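Local coordinates for protein amino Transferase (Eubacterium rectale, PDB 3ELE) that probably transfers amino groups between amino acids and keto acids with the help of pyridoxal-5'-phosphate, as a dimeric class I and II aminotransferase, at residues F232-Y246 and R256-D268. Residues are numbered along the deposited sequence; the frame is centred on the assembly and turned at random.
Sequences FVTKYYDNTLVCYSY and RIGYVLVPDEVYD. With PLP (pyridoxal-5'-phosphate), chain E.
Val242 and Leu261, then Tyr244 and Tyr259, form the hydrogen-bonded pairs of an antiparallel ladder between strands 240-245 and 258-261, whose directions differ by 168°. Leu261 N reaches Val242 O at 2.8 Å and Tyr244 N reaches Tyr259 O at 3.0 Å; each pair is closed by its reciprocal bond. Beyond the non-hydrogen-bonded pair Ser245 and Gly258, Tyr246 N bonds Ile257 O. Where Ser245 faces Gly258 the CA atoms approach to 3.7 Å, and a CB on Gly258 would run into Tyr244 O.

Aromatic and apolar contacts cover the face carrying Val242, Tyr244, Tyr259 and Leu261. CG of Tyr259 lies between its backbone N and carbonyl carbon (chi1 61°), which turns the ring across to Tyr244, whose CB sits over one ring face, 3.7 Å from the centroid; the two rings are inclined by 31°. Tyr246 OH meets the edge of the Tyr259 ring, and helix 79-93 packs on it through Ile85 and Leu89. A serine in place of Tyr259 would probably leave Tyr244 CB without the ring face it packs on and open a gap toward that helix. Farther along, Leu261 CD2 touches the edge of the Phe232 ring at CZ (3.6 Å).

Polar bonds, some to backbone atoms, join the segments at the end away from the cofactor. Asn239 OD1 accepts Tyr267 N in its carbonyl plane at 2.8 Å, tying the residue just before strand 240-245 to the chain beyond the Pro263-Val266 type I turn. A water links Thr234 O with Glu265 OE1, while Glu265 OE2 bonds His96.

Both segments also grip the cofactor phosphate: Ser245 OG donates to O1P of PLP (2.6 Å), and Arg256 NH1 and NH2 to O2P and O3P. Within the seven-stranded sheet of the PLP-binding domain, this is consistent with the pairing setting Ser245 and Arg256 on the same phosphate, where the guanidinium probably offsets part of the negative charge.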
loop_
_atom_site.group_PDB
_atom_site.type_symbol
_atom_site.label_atom_id
_atom_site.label_comp_id
_atom_site.label_asym_id
_atom_site.label_seq_id
_atom_site.Cartn_x
_atom_site.Cartn_y
_atom_site.Cartn_z
ATOM N N PHE A 232 -12.582 24.264 -3.452
ATOM C CA PHE A 232 -11.909 23.471 -2.428
ATOM C C PHE A 232 -12.960 23.193 -1.339
ATOM O O PHE A 232 -13.295 24.068 -0.534
ATOM C CB PHE A 232 -10.634 24.130 -1.886
ATOM C CG PHE A 232 -9.662 23.127 -1.347
ATOM C CD1 PHE A 232 -8.830 22.418 -2.216
ATOM C CD2 PHE A 232 -9.629 22.821 -0.006
ATOM C CE1 PHE A 232 -7.960 21.451 -1.731
ATOM C CE2 PHE A 232 -8.758 21.863 0.483
ATOM C CZ PHE A 232 -7.933 21.173 -0.380
ATOM N N VAL A 233 -13.402 21.938 -1.298
ATOM C CA VAL A 233 -14.597 21.506 -0.530
ATOM C C VAL A 233 -14.555 21.720 0.985
ATOM O O VAL A 233 -15.611 21.946 1.604
ATOM C CB VAL A 233 -14.953 20.026 -0.856
ATOM C CG1 VAL A 233 -16.263 19.587 -0.166
ATOM C CG2 VAL A 233 -15.083 19.832 -2.365
ATOM N N THR A 234 -13.351 21.678 1.564
ATOM C CA THR A 234 -13.163 21.837 3.020
ATOM C C THR A 234 -13.620 23.199 3.504
ATOM O O THR A 234 -14.014 23.337 4.663
ATOM C CB THR A 234 -11.692 21.581 3.472
ATOM O OG1 THR A 234 -10.832 22.611 2.967
ATOM C CG2 THR A 234 -11.215 20.171 3.001
ATOM N N LYS A 235 -13.569 24.190 2.597
ATOM C CA LYS A 235 -14.029 25.543 2.882
ATOM C C LYS A 235 -15.541 25.683 2.980
ATOM O O LYS A 235 -16.014 26.675 3.536
ATOM C CB LYS A 235 -13.532 26.518 1.817
ATOM C CG LYS A 235 -12.017 26.545 1.683
ATOM C CD LYS A 235 -11.507 27.929 1.208
ATOM C CE LYS A 235 -12.072 28.351 -0.120
ATOM N NZ LYS A 235 -11.405 29.594 -0.620
ATOM N N TYR A 236 -16.275 24.726 2.403
ATOM C CA TYR A 236 -17.746 24.721 2.352
ATOM C C TYR A 236 -18.415 23.768 3.348
ATOM O O TYR A 236 -19.564 23.984 3.741
ATOM C CB TYR A 236 -18.175 24.360 0.918
ATOM C CG TYR A 236 -17.712 25.375 -0.111
ATOM C CD1 TYR A 236 -16.448 25.264 -0.719
ATOM C CD2 TYR A 236 -18.528 26.466 -0.467
ATOM C CE1 TYR A 236 -16.005 26.208 -1.662
ATOM C CE2 TYR A 236 -18.091 27.422 -1.403
ATOM C CZ TYR A 236 -16.833 27.282 -1.996
ATOM O OH TYR A 236 -16.403 28.218 -2.901
ATOM N N TYR A 237 -17.709 22.695 3.714
ATOM C CA TYR A 237 -18.213 21.681 4.596
ATOM C C TYR A 237 -17.104 21.266 5.575
ATOM O O TYR A 237 -15.999 20.895 5.167
ATOM C CB TYR A 237 -18.713 20.498 3.754
ATOM C CG TYR A 237 -19.532 19.502 4.543
ATOM C CD1 TYR A 237 -20.788 19.856 5.042
ATOM C CD2 TYR A 237 -19.079 18.203 4.768
ATOM C CE1 TYR A 237 -21.567 18.953 5.777
ATOM C CE2 TYR A 237 -19.860 17.287 5.517
ATOM C CZ TYR A 237 -21.099 17.670 6.009
ATOM O OH TYR A 237 -21.867 16.793 6.734
ATOM N N ASP A 238 -17.411 21.343 6.865
ATOM C CA ASP A 238 -16.427 21.056 7.912
ATOM C C ASP A 238 -15.924 19.609 7.882
ATOM O O ASP A 238 -14.718 19.384 7.770
ATOM C CB ASP A 238 -16.988 21.433 9.289
ATOM C CG ASP A 238 -17.028 22.936 9.530
ATOM O OD1 ASP A 238 -16.424 23.734 8.774
ATOM O OD2 ASP A 238 -17.658 23.319 10.519
ATOM N N ASN A 239 -16.856 18.660 7.898
ATOM C CA ASN A 239 -16.545 17.211 7.866
ATOM C C ASN A 239 -16.258 16.708 6.448
ATOM O O ASN A 239 -17.022 15.982 5.852
ATOM C CB ASN A 239 -17.659 16.417 8.571
ATOM C CG ASN A 239 -17.705 16.689 10.066
ATOM O OD1 ASN A 239 -16.696 16.576 10.744
ATOM N ND2 ASN A 239 -18.875 17.033 10.581
ATOM N N THR A 240 -15.105 17.108 5.932
ATOM C CA THR A 240 -14.652 16.738 4.601
ATOM C C THR A 240 -13.277 16.124 4.735
ATOM O O THR A 240 -12.418 16.692 5.418
ATOM C CB THR A 240 -14.548 17.974 3.714
ATOM O OG1 THR A 240 -15.823 18.604 3.631
ATOM C CG2 THR A 240 -14.001 17.652 2.262
ATOM N N LEU A 241 -13.105 14.959 4.107
ATOM C CA LEU A 241 -11.830 14.266 3.968
ATOM C C LEU A 241 -11.484 14.392 2.500
ATOM O O LEU A 241 -12.347 14.133 1.662
ATOM C CB LEU A 241 -11.956 12.791 4.357
ATOM C CG LEU A 241 -12.153 12.524 5.850
ATOM C CD1 LEU A 241 -12.681 11.107 6.109
ATOM C CD2 LEU A 241 -10.832 12.791 6.594
ATOM N N VAL A 242 -10.261 14.833 2.184
ATOM C CA VAL A 242 -9.808 14.984 0.793
ATOM C C VAL A 242 -8.788 13.896 0.495
ATOM O O VAL A 242 -7.870 13.692 1.277
ATOM C CB VAL A 242 -9.230 16.386 0.493
ATOM C CG1 VAL A 242 -8.741 16.469 -0.970
ATOM C CG2 VAL A 242 -10.295 17.479 0.789
ATOM N N CYS A 243 -9.008 13.186 -0.617
ATOM C CA CYS A 243 -8.145 12.122 -1.123
ATOM C C CYS A 243 -7.564 12.657 -2.413
ATOM O O CYS A 243 -8.313 13.038 -3.330
ATOM C CB CYS A 243 -8.943 10.842 -1.400
ATOM S SG CYS A 243 -9.659 10.142 0.096
ATOM N N TYR A 244 -6.241 12.701 -2.467
ATOM C CA TYR A 244 -5.535 13.206 -3.604
ATOM C C TYR A 244 -4.371 12.272 -3.954
ATOM O O TYR A 244 -3.955 11.451 -3.141
ATOM C CB TYR A 244 -5.047 14.623 -3.269
ATOM C CG TYR A 244 -4.364 15.296 -4.432
ATOM C CD1 TYR A 244 -5.112 15.857 -5.484
ATOM C CD2 TYR A 244 -2.964 15.298 -4.538
ATOM C CE1 TYR A 244 -4.486 16.441 -6.578
ATOM C CE2 TYR A 244 -2.325 15.882 -5.633
ATOM C CZ TYR A 244 -3.084 16.457 -6.644
ATOM O OH TYR A 244 -2.430 17.028 -7.716
ATOM N N SER A 245 -3.925 12.349 -5.199
ATOM C CA SER A 245 -2.720 11.675 -5.637
ATOM C C SER A 245 -2.104 12.449 -6.795
ATOM O O SER A 245 -2.774 13.260 -7.434
ATOM C CB SER A 245 -2.983 10.226 -6.026
ATOM O OG SER A 245 -3.539 10.108 -7.321
ATOM N N TYR A 246 -0.827 12.171 -7.051
ATOM C CA TYR A 246 -0.063 12.790 -8.142
ATOM C C TYR A 246 -0.066 11.938 -9.423
ATOM O O TYR A 246 0.733 12.180 -10.325
ATOM C CB TYR A 246 1.360 13.121 -7.654
ATOM C CG TYR A 246 1.339 14.125 -6.524
ATOM C CD1 TYR A 246 1.201 13.703 -5.196
ATOM C CD2 TYR A 246 1.404 15.501 -6.774
ATOM C CE1 TYR A 246 1.149 14.616 -4.145
ATOM C CE2 TYR A 246 1.360 16.442 -5.701
ATOM C CZ TYR A 246 1.226 15.981 -4.399
ATOM O OH TYR A 246 1.176 16.845 -3.323
ATOM N N ARG A 256 2.734 5.628 -6.959
ATOM C CA ARG A 256 1.937 5.448 -5.734
ATOM C C ARG A 256 2.248 6.503 -4.669
ATOM O O ARG A 256 2.902 6.223 -3.667
ATOM C CB ARG A 256 2.106 4.001 -5.169
ATOM C CG ARG A 256 2.109 2.865 -6.201
ATOM C CD ARG A 256 0.985 2.981 -7.205
ATOM N NE ARG A 256 -0.327 2.935 -6.584
ATOM C CZ ARG A 256 -1.407 3.643 -6.919
ATOM N NH1 ARG A 256 -1.379 4.603 -7.822
ATOM N NH2 ARG A 256 -2.533 3.435 -6.244
ATOM N N ILE A 257 1.820 7.731 -4.924
ATOM C CA ILE A 257 2.025 8.831 -3.970
ATOM C C ILE A 257 0.817 9.768 -3.945
ATOM O O ILE A 257 0.395 10.310 -4.966
ATOM C CB ILE A 257 3.374 9.565 -4.249
ATOM C CG1 ILE A 257 3.644 10.679 -3.218
ATOM C CG2 ILE A 257 3.446 10.075 -5.716
ATOM C CD1 ILE A 257 3.735 10.232 -1.786
ATOM N N GLY A 258 0.239 9.921 -2.763
ATOM C CA GLY A 258 -0.872 10.815 -2.590
ATOM C C GLY A 258 -1.049 11.155 -1.136
ATOM O O GLY A 258 -0.106 11.049 -0.352
ATOM N N TYR A 259 -2.261 11.542 -0.771
ATOM C CA TYR A 259 -2.531 11.874 0.617
ATOM C C TYR A 259 -3.997 11.855 0.964
ATOM O O TYR A 259 -4.860 11.774 0.077
ATOM C CB TYR A 259 -1.939 13.252 0.997
ATOM C CG TYR A 259 -2.464 14.468 0.229
ATOM C CD1 TYR A 259 -3.733 15.020 0.509
ATOM C CD2 TYR A 259 -1.676 15.105 -0.738
ATOM C CE1 TYR A 259 -4.213 16.144 -0.172
ATOM C CE2 TYR A 259 -2.149 16.254 -1.416
ATOM C CZ TYR A 259 -3.417 16.760 -1.119
ATOM O OH TYR A 259 -3.903 17.867 -1.777
ATOM N N VAL A 260 -4.228 11.882 2.278
ATOM C CA VAL A 260 -5.520 12.083 2.902
ATOM C C VAL A 260 -5.334 13.385 3.710
ATOM O O VAL A 260 -4.394 13.506 4.516
ATOM C CB VAL A 260 -5.959 10.947 3.834
ATOM C CG1 VAL A 260 -7.259 11.339 4.565
ATOM C CG2 VAL A 260 -6.174 9.642 3.031
ATOM N N LEU A 261 -6.226 14.341 3.485
ATOM C CA LEU A 261 -6.193 15.625 4.165
ATOM C C LEU A 261 -7.309 15.602 5.198
ATOM O O LEU A 261 -8.475 15.383 4.831
ATOM C CB LEU A 261 -6.405 16.732 3.144
ATOM C CG LEU A 261 -6.540 18.185 3.568
ATOM C CD1 LEU A 261 -5.366 18.649 4.378
ATOM C CD2 LEU A 261 -6.737 19.019 2.303
ATOM N N VAL A 262 -6.946 15.788 6.472
ATOM C CA VAL A 262 -7.903 15.804 7.615
ATOM C C VAL A 262 -7.937 17.234 8.238
ATOM O O VAL A 262 -7.099 17.545 9.092
ATOM C CB VAL A 262 -7.535 14.745 8.690
ATOM C CG1 VAL A 262 -8.583 14.713 9.812
ATOM C CG2 VAL A 262 -7.425 13.349 8.078
ATOM N N PRO A 263 -8.909 18.096 7.840
ATOM C CA PRO A 263 -8.995 19.467 8.410
ATOM C C PRO A 263 -9.208 19.517 9.922
ATOM O O PRO A 263 -9.727 18.568 10.498
ATOM C CB PRO A 263 -10.222 20.076 7.694
ATOM C CG PRO A 263 -10.418 19.237 6.492
ATOM C CD PRO A 263 -9.981 17.873 6.857
ATOM N N ASP A 264 -8.812 20.625 10.540
ATOM C CA ASP A 264 -9.046 20.845 11.963
ATOM C C ASP A 264 -10.541 21.000 12.271
ATOM O O ASP A 264 -10.963 20.630 13.360
ATOM C CB ASP A 264 -8.264 22.070 12.506
ATOM C CG ASP A 264 -6.770 21.804 12.702
ATOM O OD1 ASP A 264 -6.259 20.703 12.393
ATOM O OD2 ASP A 264 -6.090 22.735 13.188
ATOM N N GLU A 265 -11.331 21.467 11.294
ATOM C CA GLU A 265 -12.766 21.732 11.478
ATOM C C GLU A 265 -13.663 20.507 11.443
ATOM O O GLU A 265 -14.862 20.650 11.600
ATOM C CB GLU A 265 -13.287 22.814 10.505
ATOM C CG GLU A 265 -12.672 24.212 10.727
ATOM C CD GLU A 265 -11.206 24.309 10.338
ATOM O OE1 GLU A 265 -10.773 23.584 9.421
ATOM O OE2 GLU A 265 -10.478 25.108 10.943
ATOM N N VAL A 266 -13.113 19.311 11.227
ATOM C CA VAL A 266 -13.886 18.072 11.375
ATOM C C VAL A 266 -14.293 17.979 12.853
ATOM O O VAL A 266 -13.627 18.593 13.706
ATOM C CB VAL A 266 -13.129 16.791 10.924
ATOM C CG1 VAL A 266 -12.901 16.813 9.422
ATOM C CG2 VAL A 266 -11.802 16.597 11.678
ATOM N N TYR A 267 -15.375 17.242 13.132
ATOM C CA TYR A 267 -15.970 17.077 14.485
ATOM C C TYR A 267 -14.926 16.884 15.611
ATOM O O TYR A 267 -15.070 17.449 16.693
ATOM C CB TYR A 267 -17.021 15.913 14.492
ATOM C CG TYR A 267 -16.367 14.547 14.523
ATOM C CD1 TYR A 267 -15.645 14.056 13.403
ATOM C CD2 TYR A 267 -16.346 13.791 15.693
ATOM C CE1 TYR A 267 -14.971 12.828 13.458
ATOM C CE2 TYR A 267 -15.678 12.565 15.745
ATOM C CZ TYR A 267 -14.995 12.090 14.614
ATOM O OH TYR A 267 -14.341 10.879 14.648
ATOM N N ASP A 268 -13.879 16.099 15.326
ATOM C CA ASP A 268 -12.786 15.799 16.266
ATOM C C ASP A 268 -11.563 15.357 15.424
ATOM O O ASP A 268 -11.424 14.183 15.099
ATOM C CB ASP A 268 -13.243 14.716 17.280
ATOM C CG ASP A 268 -12.280 14.531 18.457
ATOM O OD1 ASP A 268 -11.054 14.752 18.338
ATOM O OD2 ASP A 268 -12.774 14.149 19.537
HETATM N N1 PLP E . -10.324 8.009 -8.405
HETATM C C2 PLP E . -10.739 8.123 -9.734
HETATM C C2A PLP E . -12.049 8.777 -10.035
HETATM C C3 PLP E . -9.918 7.653 -10.779
HETATM O O3 PLP E . -10.312 7.777 -12.089
HETATM C C4 PLP E . -8.684 7.025 -10.489
HETATM C C4A PLP E . -8.096 6.168 -11.595
HETATM O O4A PLP E . -8.447 4.994 -11.717
HETATM C C5 PLP E . -8.281 6.923 -9.122
HETATM C C6 PLP E . -9.113 7.416 -8.087
HETATM C C5A PLP E . -6.997 6.243 -8.693
HETATM O O4P PLP E . -5.911 7.109 -8.593
HETATM P P PLP E . -4.535 6.508 -8.007
HETATM O O1P PLP E . -3.815 7.564 -7.219
HETATM O O2P PLP E . -3.634 6.142 -9.151
HETATM O O3P PLP E . -4.767 5.308 -7.147
HETATM O O HOH W 1 -11.786 23.297 6.828
#